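ESSC (PDB 5FWH) forms the N-terminal forkhead-associated part of EssC, an FtsK/SpoIIIE-type ATPase component of the bacterial type VII secretion apparatus, where it probably mediates protein-protein contacts. Local coordinates at residues L4-E9 and V34-F39; Y45-K50 and A58-G63; K95-V100 and E190-L195; W132-D137 and V147-A152; E91-Y96 and T179-V184. All coordinates share one frame; numbering follows the deposited sequence.

Contact 1: residues L4-E9 and V34-F39; sequences LWVLYE and VTVSSF
Val36 drives its two methyl groups against the ring of Tyr8, the tight part of the contact. CG1, anti to the backbone N, sits over one face of the ring, 4.0 Å from its centroid and offset toward the rim at CE2, while CG2 comes down on the same side, near CE1 and CZ. Tyr8 takes the crowded first torsion, with CG between N and the carbonyl carbon (chi1 58°), which carries the ring out to meet Val36 tip to tip. Tyr8 CB lies 3.8 Å from Phe39 CZ, and the ring edge points at the face of Phe39 in a T-shaped pair with planes 76° apart. Deeper in, Val6 CG2 and Val34 CG1 meet tip to tip at 4.2 Å. The exposed side is looser and polar: Ser38 OG donates to Glu9 OE2 at 3.2 Å, reaching it from above the carboxylate plane, a single bond at the end of an extended chain. Tyr8 OH turns elsewhere, to Gln13. Val6 CA and Val34 CA are 8.3 Å apart, a separation consistent with facing sheets of a beta-sandwich: strand 3-8 lies between strands 11-16 and 84-88, whereas strand 34-35 edges the other sheet beside strand 23-27.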
# COMPACT_ATOMS: atom_id res chain seq x y z
N LEU A 4 -1.69 -6.87 -5.23
CA LEU A 4 -2.94 -6.09 -5.21
C LEU A 4 -3.26 -5.67 -3.83
O LEU A 4 -3.08 -6.38 -2.82
CB LEU A 4 -4.18 -6.76 -5.80
CG LEU A 4 -4.53 -8.23 -5.67
CD1 LEU A 4 -5.93 -8.42 -6.20
CD2 LEU A 4 -3.56 -9.09 -6.46
N TRP A 5 -3.86 -4.52 -3.84
CA TRP A 5 -4.35 -3.90 -2.65
C TRP A 5 -5.82 -3.99 -2.76
O TRP A 5 -6.38 -3.58 -3.77
CB TRP A 5 -3.94 -2.48 -2.69
CG TRP A 5 -2.52 -2.34 -3.01
CD1 TRP A 5 -1.84 -2.74 -4.17
CD2 TRP A 5 -1.60 -1.69 -2.24
NE1 TRP A 5 -0.58 -2.36 -4.12
CE2 TRP A 5 -0.37 -1.76 -2.91
CE3 TRP A 5 -1.67 -1.08 -1.00
CZ2 TRP A 5 0.77 -1.25 -2.38
CZ3 TRP A 5 -0.56 -0.59 -0.50
CH2 TRP A 5 0.66 -0.66 -1.19
N VAL A 6 -6.40 -4.47 -1.69
CA VAL A 6 -7.85 -4.54 -1.54
C VAL A 6 -8.28 -3.62 -0.33
O VAL A 6 -7.99 -3.85 0.81
CB VAL A 6 -8.24 -5.98 -1.33
CG1 VAL A 6 -9.77 -6.12 -1.13
CG2 VAL A 6 -7.72 -6.80 -2.51
N LEU A 7 -8.95 -2.55 -0.70
CA LEU A 7 -9.40 -1.54 0.18
C LEU A 7 -10.93 -1.61 0.28
O LEU A 7 -11.61 -1.67 -0.71
CB LEU A 7 -9.01 -0.15 -0.33
CG LEU A 7 -7.48 0.04 -0.44
CD1 LEU A 7 -6.99 -0.28 -1.87
CD2 LEU A 7 -7.10 1.49 -0.09
N TYR A 8 -11.38 -1.55 1.53
CA TYR A 8 -12.82 -1.58 1.87
C TYR A 8 -12.96 -1.13 3.34
O TYR A 8 -11.99 -1.30 4.14
CB TYR A 8 -13.36 -2.99 1.69
CG TYR A 8 -12.63 -4.00 2.52
CD1 TYR A 8 -11.39 -4.49 2.12
CD2 TYR A 8 -13.17 -4.48 3.71
CE1 TYR A 8 -10.73 -5.42 2.85
CE2 TYR A 8 -12.48 -5.40 4.47
CZ TYR A 8 -11.27 -5.87 4.02
OH TYR A 8 -10.57 -6.77 4.76
N GLU A 9 -14.13 -0.55 3.69
CA GLU A 9 -14.35 0.04 5.01
C GLU A 9 -13.10 0.83 5.43
O GLU A 9 -12.71 1.73 4.71
CB GLU A 9 -14.79 -1.01 6.04
CG GLU A 9 -16.03 -1.79 5.58
CD GLU A 9 -16.89 -2.41 6.69
OE1 GLU A 9 -16.90 -1.89 7.86
OE2 GLU A 9 -17.59 -3.42 6.39
N VAL A 34 -8.58 -13.85 -1.30
CA VAL A 34 -8.66 -12.70 -0.39
C VAL A 34 -10.08 -12.73 0.18
O VAL A 34 -11.04 -12.76 -0.61
CB VAL A 34 -8.35 -11.37 -1.14
CG1 VAL A 34 -8.66 -10.16 -0.24
CG2 VAL A 34 -6.91 -11.29 -1.59
N THR A 35 -10.19 -12.78 1.52
CA THR A 35 -11.45 -12.99 2.29
C THR A 35 -11.91 -11.66 2.89
O THR A 35 -11.29 -11.17 3.82
CB THR A 35 -11.26 -13.96 3.52
OG1 THR A 35 -10.75 -15.25 3.13
CG2 THR A 35 -12.56 -14.14 4.30
N VAL A 36 -12.97 -11.07 2.32
CA VAL A 36 -13.70 -9.98 2.94
C VAL A 36 -15.03 -10.52 3.47
O VAL A 36 -16.00 -10.68 2.72
CB VAL A 36 -14.03 -8.88 1.93
CG1 VAL A 36 -14.73 -7.73 2.65
CG2 VAL A 36 -12.74 -8.43 1.19
N SER A 37 -15.08 -10.79 4.76
CA SER A 37 -16.24 -11.47 5.35
C SER A 37 -17.41 -10.55 5.61
O SER A 37 -18.55 -11.02 5.70
CB SER A 37 -15.85 -12.18 6.65
OG SER A 37 -14.98 -11.34 7.36
N SER A 38 -17.14 -9.26 5.73
CA SER A 38 -18.20 -8.32 6.01
C SER A 38 -19.09 -8.00 4.79
O SER A 38 -20.15 -7.41 5.00
CB SER A 38 -17.60 -7.03 6.57
OG SER A 38 -16.73 -6.43 5.63
N PHE A 39 -18.67 -8.36 3.56
CA PHE A 39 -19.46 -8.18 2.33
C PHE A 39 -20.25 -9.45 1.91
O PHE A 39 -19.80 -10.59 2.17
CB PHE A 39 -18.53 -7.81 1.19
CG PHE A 39 -18.02 -6.39 1.21
CD1 PHE A 39 -17.89 -5.63 2.39
CD2 PHE A 39 -17.65 -5.81 0.01
CE1 PHE A 39 -17.41 -4.33 2.36
CE2 PHE A 39 -17.17 -4.50 -0.02
CZ PHE A 39 -17.05 -3.76 1.15

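Contact 2: residues Y45-K50 and A58-G63; sequences YIQIEK and AVLQGG
Three flat groups line segment 45-50. The Gln47 carboxamide, its chain bent at chi2 (80°), turns OE1 to Gly63 N at 2.8 Å, with the donor standing above the carbonyl plane; the same OE1 packs against Leu60 CB at 3.4 Å. The Glu49 carboxylate brings OE1 near Leu60 CD1, and Glu49 CG touches Ala58 CB. The Tyr45 ring makes an edge-to-face pair with His32. Beneath the Gln47 and Glu49 side chains the backbones form an antiparallel beta hairpin, in which Gln47-Leu60 and Glu49-Ala58 are hydrogen-bonded pairs and Ile48-Val59 is a non-hydrogen-bonded one. Leu60 N donates to Gln47 O at 2.8 Å and almost straight (178°), and Ala58 N to Glu49 O at 2.7 Å. On the opposite face Ile48 lies beside Val59, CD1 to CG2 3.9 Å, with strand 23-27 packed against Ile48. Past the Gln47-Leu60 pair the strand pairing ends: Tyr45 O and Gln61 O are squeezed to 2.4 Å, a strained approach of two acceptors, and Ile46 CD1 rides obliquely on Gln61 CG at 3.5 Å.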
# COMPACT_ATOMS: atom_id res chain seq x y z
N TYR A 45 -18.61 -12.93 -6.73
CA TYR A 45 -17.33 -12.70 -6.17
C TYR A 45 -16.56 -11.88 -7.23
O TYR A 45 -17.07 -11.61 -8.37
CB TYR A 45 -16.64 -14.04 -5.77
CG TYR A 45 -17.45 -14.89 -4.78
CD1 TYR A 45 -18.03 -14.33 -3.63
CD2 TYR A 45 -17.68 -16.27 -5.00
CE1 TYR A 45 -18.79 -15.08 -2.75
CE2 TYR A 45 -18.44 -17.05 -4.10
CZ TYR A 45 -19.00 -16.46 -2.97
OH TYR A 45 -19.75 -17.21 -2.05
N ILE A 46 -15.36 -11.40 -6.87
CA ILE A 46 -14.52 -10.70 -7.78
C ILE A 46 -13.47 -11.60 -8.19
O ILE A 46 -12.80 -12.23 -7.34
CB ILE A 46 -13.96 -9.41 -7.17
CG1 ILE A 46 -15.09 -8.49 -6.64
CG2 ILE A 46 -13.12 -8.64 -8.20
CD1 ILE A 46 -16.17 -8.17 -7.69
N GLN A 47 -13.33 -11.72 -9.52
CA GLN A 47 -12.28 -12.53 -10.11
C GLN A 47 -11.27 -11.61 -10.72
O GLN A 47 -11.62 -10.69 -11.48
CB GLN A 47 -12.84 -13.46 -11.22
CG GLN A 47 -13.99 -14.42 -10.87
CD GLN A 47 -15.39 -13.79 -10.85
OE1 GLN A 47 -15.89 -13.22 -11.86
NE2 GLN A 47 -16.03 -13.93 -9.73
N ILE A 48 -10.02 -11.88 -10.43
CA ILE A 48 -8.88 -11.22 -11.04
C ILE A 48 -8.07 -12.29 -11.75
O ILE A 48 -7.71 -13.26 -11.13
CB ILE A 48 -7.97 -10.54 -9.96
CG1 ILE A 48 -8.80 -9.77 -8.95
CG2 ILE A 48 -6.98 -9.61 -10.60
CD1 ILE A 48 -9.51 -8.54 -9.49
N GLU A 49 -7.81 -12.12 -13.03
CA GLU A 49 -6.97 -13.04 -13.77
C GLU A 49 -5.88 -12.31 -14.56
O GLU A 49 -6.09 -11.22 -15.07
CB GLU A 49 -7.80 -13.96 -14.67
CG GLU A 49 -8.36 -13.33 -15.94
CD GLU A 49 -8.98 -14.31 -16.95
OE1 GLU A 49 -9.97 -15.01 -16.61
OE2 GLU A 49 -8.49 -14.38 -18.10
N LYS A 50 -4.71 -12.95 -14.67
CA LYS A 50 -3.58 -12.37 -15.40
C LYS A 50 -3.73 -12.68 -16.89
O LYS A 50 -4.31 -13.70 -17.26
CB LYS A 50 -2.27 -12.92 -14.86
CG LYS A 50 -1.31 -11.84 -14.38
CD LYS A 50 -0.08 -12.41 -13.66
CE LYS A 50 0.75 -13.33 -14.58
NZ LYS A 50 2.12 -13.64 -14.06
N ALA A 58 -7.31 -8.85 -15.74
CA ALA A 58 -8.70 -8.75 -16.13
C ALA A 58 -9.47 -8.84 -14.81
O ALA A 58 -9.12 -9.62 -13.93
CB ALA A 58 -9.06 -9.87 -17.05
N VAL A 59 -10.44 -7.95 -14.68
CA VAL A 59 -11.29 -7.87 -13.54
C VAL A 59 -12.68 -8.27 -14.03
O VAL A 59 -13.27 -7.66 -14.95
CB VAL A 59 -11.37 -6.47 -12.86
CG1 VAL A 59 -12.31 -6.54 -11.65
CG2 VAL A 59 -10.01 -6.00 -12.35
N LEU A 60 -13.19 -9.31 -13.40
CA LEU A 60 -14.54 -9.79 -13.69
C LEU A 60 -15.37 -9.80 -12.38
O LEU A 60 -14.87 -10.02 -11.28
CB LEU A 60 -14.49 -11.20 -14.28
CG LEU A 60 -13.29 -11.70 -15.09
CD1 LEU A 60 -13.30 -13.21 -15.09
CD2 LEU A 60 -13.38 -11.21 -16.53
N GLN A 61 -16.65 -9.56 -12.45
CA GLN A 61 -17.43 -9.61 -11.22
C GLN A 61 -18.48 -10.73 -11.21
O GLN A 61 -18.62 -11.40 -10.20
CB GLN A 61 -18.01 -8.24 -10.91
CG GLN A 61 -19.00 -8.23 -9.74
CD GLN A 61 -19.48 -6.82 -9.43
OE1 GLN A 61 -19.56 -5.97 -10.32
NE2 GLN A 61 -19.83 -6.57 -8.16
N GLY A 62 -19.16 -10.99 -12.32
CA GLY A 62 -19.96 -12.24 -12.37
C GLY A 62 -19.46 -13.26 -13.38
O GLY A 62 -20.24 -13.90 -14.07
N GLY A 63 -18.15 -13.39 -13.52
CA GLY A 63 -17.61 -14.04 -14.69
C GLY A 63 -17.66 -13.13 -15.91
O GLY A 63 -17.22 -13.54 -17.00

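Contact 3: residues K95-V100 and E190-L195; sequences KYVYYV and ETMPPL
The C-terminal tail adds itself to the edge of a beta-sheet here, running antiparallel beside strand 94-99. Its backbone is held at two points: Thr191 N donates to Val97 O at 3.1 Å and nearly straight, though from above the carbonyl plane, and Leu195 N donates to Lys95 O at 2.7 Å. Between them the chain bows out through Pro193. The sheet is half of a beta-sandwich of the kind seen in FHA domains, and strand 175-180 flanks strand 94-99 on its other side. One side of the junction is aromatic and acidic. The extended Glu190 chain runs alongside Tyr96 and Tyr98; OE2 lies in the plane of the Tyr96 ring at its edge, 3.4 Å from CD2, and a water joins it to Tyr98 OH, accepting from the phenol at 2.6 Å and donating to the carboxylate. Pro194 CG touches Tyr96 CE2 at 3.4 Å. On the other side, Val97 CG2 lies 3.9 Å from the CE methyl of Met192, a selenomethionine, and Thr191 CG2 presses on Tyr99 CB at 3.4 Å.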
# COMPACT_ATOMS: atom_id res chain seq x y z
N LYS A 95 13.03 -1.09 -3.88
CA LYS A 95 13.26 -0.96 -2.45
C LYS A 95 14.44 -0.05 -2.18
O LYS A 95 15.58 -0.32 -2.61
CB LYS A 95 13.47 -2.35 -1.83
CG LYS A 95 13.15 -2.38 -0.33
CD LYS A 95 13.11 -3.77 0.28
CE LYS A 95 14.51 -4.27 0.59
NZ LYS A 95 15.21 -3.44 1.60
N TYR A 96 14.17 1.03 -1.46
CA TYR A 96 15.14 2.01 -1.11
C TYR A 96 15.29 1.93 0.37
O TYR A 96 14.30 1.77 1.04
CB TYR A 96 14.56 3.38 -1.40
CG TYR A 96 14.28 3.64 -2.82
CD1 TYR A 96 13.09 3.26 -3.37
CD2 TYR A 96 15.23 4.29 -3.61
CE1 TYR A 96 12.85 3.47 -4.69
CE2 TYR A 96 14.99 4.53 -4.93
CZ TYR A 96 13.81 4.11 -5.46
OH TYR A 96 13.56 4.35 -6.77
N VAL A 97 16.47 2.15 0.89
CA VAL A 97 16.64 2.19 2.34
C VAL A 97 17.35 3.45 2.65
O VAL A 97 18.33 3.75 2.06
CB VAL A 97 17.39 0.97 2.93
CG1 VAL A 97 17.49 1.07 4.45
CG2 VAL A 97 16.65 -0.29 2.53
N TYR A 98 16.78 4.22 3.56
CA TYR A 98 17.36 5.47 3.99
C TYR A 98 17.82 5.40 5.42
O TYR A 98 17.11 4.85 6.30
CB TYR A 98 16.33 6.61 3.87
CG TYR A 98 15.80 6.71 2.43
CD1 TYR A 98 16.61 7.23 1.38
CD2 TYR A 98 14.55 6.23 2.12
CE1 TYR A 98 16.13 7.30 0.07
CE2 TYR A 98 14.07 6.32 0.82
CZ TYR A 98 14.88 6.82 -0.19
OH TYR A 98 14.31 6.86 -1.44
N TYR A 99 18.95 6.06 5.66
CA TYR A 99 19.50 6.27 6.99
C TYR A 99 18.93 7.58 7.54
O TYR A 99 19.10 8.62 6.93
CB TYR A 99 21.04 6.26 6.95
CG TYR A 99 21.64 6.60 8.27
CD1 TYR A 99 21.58 5.69 9.29
CD2 TYR A 99 22.18 7.84 8.51
CE1 TYR A 99 22.06 5.99 10.55
CE2 TYR A 99 22.69 8.16 9.78
CZ TYR A 99 22.63 7.22 10.79
OH TYR A 99 23.11 7.48 12.04
N VAL A 100 18.23 7.50 8.67
CA VAL A 100 17.55 8.64 9.24
C VAL A 100 17.89 8.81 10.73
O VAL A 100 17.16 9.47 11.45
CB VAL A 100 16.01 8.56 9.04
CG1 VAL A 100 15.64 8.62 7.57
CG2 VAL A 100 15.43 7.30 9.69
N GLU A 190 20.56 7.78 1.22
CA GLU A 190 20.51 6.39 0.83
C GLU A 190 21.64 5.60 1.50
O GLU A 190 22.72 6.09 1.58
CB GLU A 190 20.56 6.23 -0.69
CG GLU A 190 19.27 5.72 -1.32
CD GLU A 190 19.15 6.12 -2.80
OE1 GLU A 190 20.21 6.37 -3.44
OE2 GLU A 190 18.00 6.21 -3.32
N THR A 191 21.34 4.42 2.03
CA THR A 191 22.37 3.53 2.60
C THR A 191 22.83 2.44 1.64
O THR A 191 23.71 1.62 2.01
CB THR A 191 21.85 2.80 3.85
OG1 THR A 191 21.05 1.67 3.47
CG2 THR A 191 21.02 3.72 4.68
N MSE A 192 22.25 2.46 0.42
CA MSE A 192 22.32 1.42 -0.59
C MSE A 192 22.00 1.96 -1.95
O MSE A 192 21.20 2.89 -2.04
CB MSE A 192 21.09 0.53 -0.42
CG MSE A 192 21.44 -0.92 -0.53
SE MSE A 192 21.97 -1.32 1.32
CE MSE A 192 20.18 -1.77 2.04
N PRO A 193 22.52 1.35 -3.03
CA PRO A 193 21.82 1.43 -4.32
C PRO A 193 20.39 0.83 -4.23
O PRO A 193 20.19 -0.16 -3.53
CB PRO A 193 22.68 0.57 -5.26
CG PRO A 193 24.04 0.63 -4.67
CD PRO A 193 23.89 0.83 -3.19
N PRO A 194 19.40 1.40 -4.92
CA PRO A 194 18.04 0.85 -4.81
C PRO A 194 17.88 -0.60 -5.32
O PRO A 194 18.51 -0.96 -6.30
CB PRO A 194 17.21 1.81 -5.67
CG PRO A 194 17.98 3.10 -5.63
CD PRO A 194 19.41 2.70 -5.63
N LEU A 195 17.06 -1.41 -4.64
CA LEU A 195 16.78 -2.80 -5.07
C LEU A 195 15.34 -3.23 -4.72
O LEU A 195 14.97 -4.40 -4.82
CB LEU A 195 17.83 -3.76 -4.49
CG LEU A 195 18.01 -4.00 -2.96
CD1 LEU A 195 18.23 -2.72 -2.13
CD2 LEU A 195 16.88 -4.84 -2.35
O HOH W 1 15.41 8.17 -3.36

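Contact 4: residues W132-D137 and V147-A152; sequences WVVIPD and VQLSDA
Segment 147-152 crosses from one sheet to the other of an FHA-type beta-sandwich, leaving strand 147-148 at the edge of one and heading for strand 153-154, which pairs with strand 131-136 in the other. Its side chains pack on the end of strand 131-136. Val134 holds CG1 in the crowded position between N and the carbonyl carbon (chi1 57°), so that both methyls face Leu149; CG1 and CG2 each lie 3.9 Å from Leu149 CD2, tip to tip. Leu149 sets CG beside its own N (chi1 -79°), and with chi2 at 42° CD1 folds back and CD2 is left as the extended branch that makes the touch. At its base, CB rests obliquely on CG of Pro136 (3.9 Å), whose C-gamma-endo ring also brings CD to within 3.6 Å of Asp151 O. The Ile135 CB points away from segment 147-152, yet CG1, beside the backbone N, comes to 3.8 Å from Ala152 CB. Val133, with CG1 anti to N, reaches the same methyl at 4.0 Å, so Ala152 CB bridges two side chains on the outward side of the strand. The backbones approach most closely where Ala152 CA offers its C-H to Val134 O at 3.1 Å.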
# COMPACT_ATOMS: atom_id res chain seq x y z
N TRP A 132 9.70 6.47 16.84
CA TRP A 132 8.99 7.16 15.77
C TRP A 132 7.50 7.17 15.99
O TRP A 132 6.91 6.15 16.35
CB TRP A 132 9.34 6.54 14.42
CG TRP A 132 10.71 6.85 14.02
CD1 TRP A 132 11.81 6.01 14.09
CD2 TRP A 132 11.17 8.05 13.46
NE1 TRP A 132 12.92 6.65 13.60
CE2 TRP A 132 12.57 7.90 13.20
CE3 TRP A 132 10.55 9.26 13.14
CZ2 TRP A 132 13.35 8.91 12.69
CZ3 TRP A 132 11.33 10.28 12.60
CH2 TRP A 132 12.73 10.10 12.39
N VAL A 133 6.89 8.32 15.77
CA VAL A 133 5.43 8.47 15.72
C VAL A 133 4.99 8.80 14.28
O VAL A 133 5.60 9.60 13.60
CB VAL A 133 5.01 9.61 16.64
CG1 VAL A 133 3.51 9.88 16.56
CG2 VAL A 133 5.36 9.24 18.06
N VAL A 134 3.93 8.15 13.83
CA VAL A 134 3.27 8.51 12.59
C VAL A 134 2.10 9.46 12.86
O VAL A 134 1.24 9.13 13.67
CB VAL A 134 2.80 7.28 11.77
CG1 VAL A 134 1.86 6.37 12.54
CG2 VAL A 134 2.16 7.76 10.47
N ILE A 135 2.06 10.58 12.15
CA ILE A 135 0.97 11.56 12.26
C ILE A 135 0.34 11.63 10.88
O ILE A 135 0.94 12.17 9.97
CB ILE A 135 1.47 12.96 12.69
CG1 ILE A 135 2.19 12.90 14.08
CG2 ILE A 135 0.33 14.01 12.71
CD1 ILE A 135 3.69 12.79 14.01
N PRO A 136 -0.85 11.07 10.71
CA PRO A 136 -1.46 11.13 9.38
C PRO A 136 -2.17 12.45 9.11
O PRO A 136 -2.38 13.28 10.03
CB PRO A 136 -2.48 9.98 9.39
CG PRO A 136 -2.82 9.85 10.84
CD PRO A 136 -1.60 10.20 11.63
N ASP A 137 -2.55 12.65 7.86
CA ASP A 137 -3.29 13.82 7.47
C ASP A 137 -4.74 13.45 7.18
O ASP A 137 -5.05 12.32 6.79
CB ASP A 137 -2.59 14.55 6.32
CG ASP A 137 -2.48 16.06 6.56
OD1 ASP A 137 -3.44 16.63 7.13
OD2 ASP A 137 -1.45 16.67 6.20
N VAL A 147 -5.00 -1.37 8.89
CA VAL A 147 -6.08 -0.64 9.51
C VAL A 147 -5.90 0.88 9.39
O VAL A 147 -4.87 1.46 9.81
CB VAL A 147 -6.18 -0.94 11.02
CG1 VAL A 147 -7.44 -0.26 11.60
CG2 VAL A 147 -6.22 -2.46 11.25
N GLN A 148 -6.92 1.56 8.87
CA GLN A 148 -6.79 3.00 8.67
C GLN A 148 -6.47 3.76 9.95
O GLN A 148 -7.00 3.46 10.98
CB GLN A 148 -8.04 3.57 8.04
CG GLN A 148 -7.86 5.01 7.56
CD GLN A 148 -9.02 5.48 6.75
OE1 GLN A 148 -9.97 4.73 6.53
NE2 GLN A 148 -8.96 6.73 6.29
N LEU A 149 -5.56 4.71 9.91
CA LEU A 149 -5.18 5.47 11.08
C LEU A 149 -6.11 6.65 11.20
O LEU A 149 -6.31 7.33 10.22
CB LEU A 149 -3.79 6.08 10.94
CG LEU A 149 -2.53 5.29 11.14
CD1 LEU A 149 -2.68 3.94 10.49
CD2 LEU A 149 -1.38 6.02 10.47
N SER A 150 -6.65 6.92 12.38
CA SER A 150 -7.45 8.13 12.58
C SER A 150 -6.75 9.17 13.45
O SER A 150 -7.25 10.27 13.57
CB SER A 150 -8.78 7.76 13.21
OG SER A 150 -8.58 7.14 14.48
N ASP A 151 -5.63 8.82 14.07
CA ASP A 151 -4.82 9.80 14.82
C ASP A 151 -3.37 9.32 14.88
O ASP A 151 -3.04 8.24 14.34
CB ASP A 151 -5.39 10.04 16.23
CG ASP A 151 -5.58 8.76 17.02
OD1 ASP A 151 -4.62 8.00 17.17
OD2 ASP A 151 -6.71 8.51 17.51
N ALA A 152 -2.51 10.13 15.49
CA ALA A 152 -1.09 9.79 15.65
C ALA A 152 -0.93 8.52 16.47
O ALA A 152 -1.77 8.24 17.33
CB ALA A 152 -0.31 10.94 16.22

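Contact 5: residues E91-Y96 and T179-V184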
# COMPACT_ATOMS: atom_id res chain seq x y z
N GLU A 91 4.01 -5.46 -12.37
CA GLU A 91 4.80 -6.65 -12.17
C GLU A 91 6.12 -6.39 -11.39
O GLU A 91 6.71 -7.37 -10.94
CB GLU A 91 5.00 -7.40 -13.51
CG GLU A 91 3.72 -8.13 -13.96
CD GLU A 91 3.61 -8.41 -15.47
OE1 GLU A 91 4.66 -8.67 -16.10
OE2 GLU A 91 2.46 -8.37 -16.02
N GLU A 92 6.51 -5.12 -11.17
CA GLU A 92 7.83 -4.81 -10.67
C GLU A 92 7.80 -3.71 -9.61
O GLU A 92 7.11 -2.72 -9.72
CB GLU A 92 8.71 -4.38 -11.82
CG GLU A 92 10.20 -4.23 -11.44
CD GLU A 92 11.09 -3.75 -12.61
OE1 GLU A 92 10.65 -3.69 -13.78
OE2 GLU A 92 12.26 -3.43 -12.34
N GLN A 93 8.63 -3.90 -8.59
CA GLN A 93 8.66 -3.02 -7.44
C GLN A 93 10.05 -2.96 -6.91
O GLN A 93 10.71 -4.01 -6.88
CB GLN A 93 7.70 -3.57 -6.37
CG GLN A 93 6.22 -3.26 -6.65
CD GLN A 93 5.35 -3.48 -5.42
OE1 GLN A 93 5.08 -4.62 -5.05
NE2 GLN A 93 4.92 -2.39 -4.76
N ARG A 94 10.47 -1.74 -6.49
CA ARG A 94 11.80 -1.49 -5.91
C ARG A 94 11.87 -0.86 -4.51
O ARG A 94 10.93 -0.15 -4.07
CB ARG A 94 12.67 -0.67 -6.87
CG ARG A 94 12.09 0.67 -7.32
CD ARG A 94 13.00 1.28 -8.39
NE ARG A 94 13.59 0.28 -9.31
CZ ARG A 94 13.23 0.02 -10.58
NH1 ARG A 94 12.26 0.70 -11.21
NH2 ARG A 94 13.85 -0.95 -11.23
N LYS A 95 13.03 -1.09 -3.88
CA LYS A 95 13.26 -0.96 -2.45
C LYS A 95 14.44 -0.05 -2.18
O LYS A 95 15.58 -0.32 -2.61
CB LYS A 95 13.47 -2.35 -1.83
CG LYS A 95 13.15 -2.38 -0.33
CD LYS A 95 13.11 -3.77 0.28
CE LYS A 95 14.51 -4.27 0.59
NZ LYS A 95 15.21 -3.44 1.60
N TYR A 96 14.17 1.03 -1.46
CA TYR A 96 15.14 2.01 -1.11
C TYR A 96 15.29 1.93 0.37
O TYR A 96 14.30 1.77 1.04
CB TYR A 96 14.56 3.38 -1.40
CG TYR A 96 14.28 3.64 -2.82
CD1 TYR A 96 13.09 3.26 -3.37
CD2 TYR A 96 15.23 4.29 -3.61
CE1 TYR A 96 12.85 3.47 -4.69
CE2 TYR A 96 14.99 4.53 -4.93
CZ TYR A 96 13.81 4.11 -5.46
OH TYR A 96 13.56 4.35 -6.77
N THR A 179 9.06 0.82 -0.20
CA THR A 179 8.93 0.01 -1.43
C THR A 179 7.83 0.62 -2.24
O THR A 179 6.84 1.06 -1.67
CB THR A 179 8.67 -1.46 -1.13
OG1 THR A 179 9.75 -1.89 -0.31
CG2 THR A 179 8.67 -2.31 -2.41
N SER A 180 8.02 0.63 -3.54
CA SER A 180 7.22 1.42 -4.43
C SER A 180 7.31 0.86 -5.81
O SER A 180 8.36 0.42 -6.23
CB SER A 180 7.78 2.83 -4.52
OG SER A 180 6.96 3.63 -5.33
N SER A 181 6.22 0.97 -6.54
CA SER A 181 6.23 0.68 -7.96
C SER A 181 6.85 1.79 -8.79
O SER A 181 7.09 1.54 -9.93
CB SER A 181 4.83 0.29 -8.48
OG SER A 181 3.78 0.77 -7.64
N GLU A 182 7.12 2.97 -8.26
CA GLU A 182 7.85 4.00 -9.01
C GLU A 182 9.14 4.28 -8.29
O GLU A 182 9.25 3.95 -7.10
CB GLU A 182 7.07 5.29 -9.07
CG GLU A 182 5.57 5.13 -9.06
CD GLU A 182 4.83 6.41 -9.41
OE1 GLU A 182 5.47 7.49 -9.50
OE2 GLU A 182 3.59 6.35 -9.61
N GLU A 183 10.10 4.90 -8.99
CA GLU A 183 11.27 5.47 -8.32
C GLU A 183 10.78 6.53 -7.26
O GLU A 183 9.83 7.33 -7.48
CB GLU A 183 12.34 6.06 -9.29
CG GLU A 183 13.27 5.05 -10.00
CD GLU A 183 14.76 5.18 -9.64
OE1 GLU A 183 15.16 4.93 -8.47
OE2 GLU A 183 15.59 5.51 -10.52
N VAL A 184 11.39 6.45 -6.10
CA VAL A 184 11.07 7.33 -5.01
C VAL A 184 12.01 8.51 -5.11
O VAL A 184 13.18 8.34 -5.37
CB VAL A 184 11.33 6.60 -3.70
CG1 VAL A 184 11.16 7.53 -2.53
CG2 VAL A 184 10.33 5.46 -3.59
O HOH W 2 4.93 -1.64 -2.33
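Tyr96 OH is gripped twice. It donates to Glu183 OE1 over a very short 2.4 Å, on the anti lone pair of the carboxylate, and accepts from Val184 N at 3.1 Å. Ring and carboxylate are nearly coplanar, 16° apart, with OE1 at the ring edge. Val184 CB covers one ring face, 3.9 Å from the centroid. Next to it along the chain, strands 94-99 and 175-180 pair antiparallel in the sheet of an FHA-like sandwich: Arg94 N gives to Ser180 O at 3.0 Å and Ser180 N returns a bond to Arg94 O at 3.1 Å. As the chain turns away after Ser180, its OG donates to Glu182 O in the carbonyl plane at 2.9 Å. The charged ends find partners too. Arg94, bent at chi3, brings NH2 to Glu92 OE2 at 3.1 Å, and the Glu182 carboxylate makes a salt bridge with Arg72. Gln93 NE2 reaches Thr179 O through a water, by weak bonds on both sides.

Overall arrangement
Contacts 1 and 2 lie in one sandwich and meet where Leu4 packs on Ile48; the first spans its two facing sheets with side chains alone, while the second pairs neighbouring strands through their backbones. Contacts 3 and 5 flank strand 94-99 in the other sandwich, sharing Lys95 and Tyr96, with their centres about 12 Å apart. There backbone pairing is joined by carboxylates, phenols and water. Contact 4, at the surface and nested within the loops closed by contacts 3 and 5, is almost wholly apolar, and its Trp132 packs against Val100 of contact 3. Contact 5 also lies at the surface but is strongly polar, whereas contacts 1, 2 and 3 are partly buried.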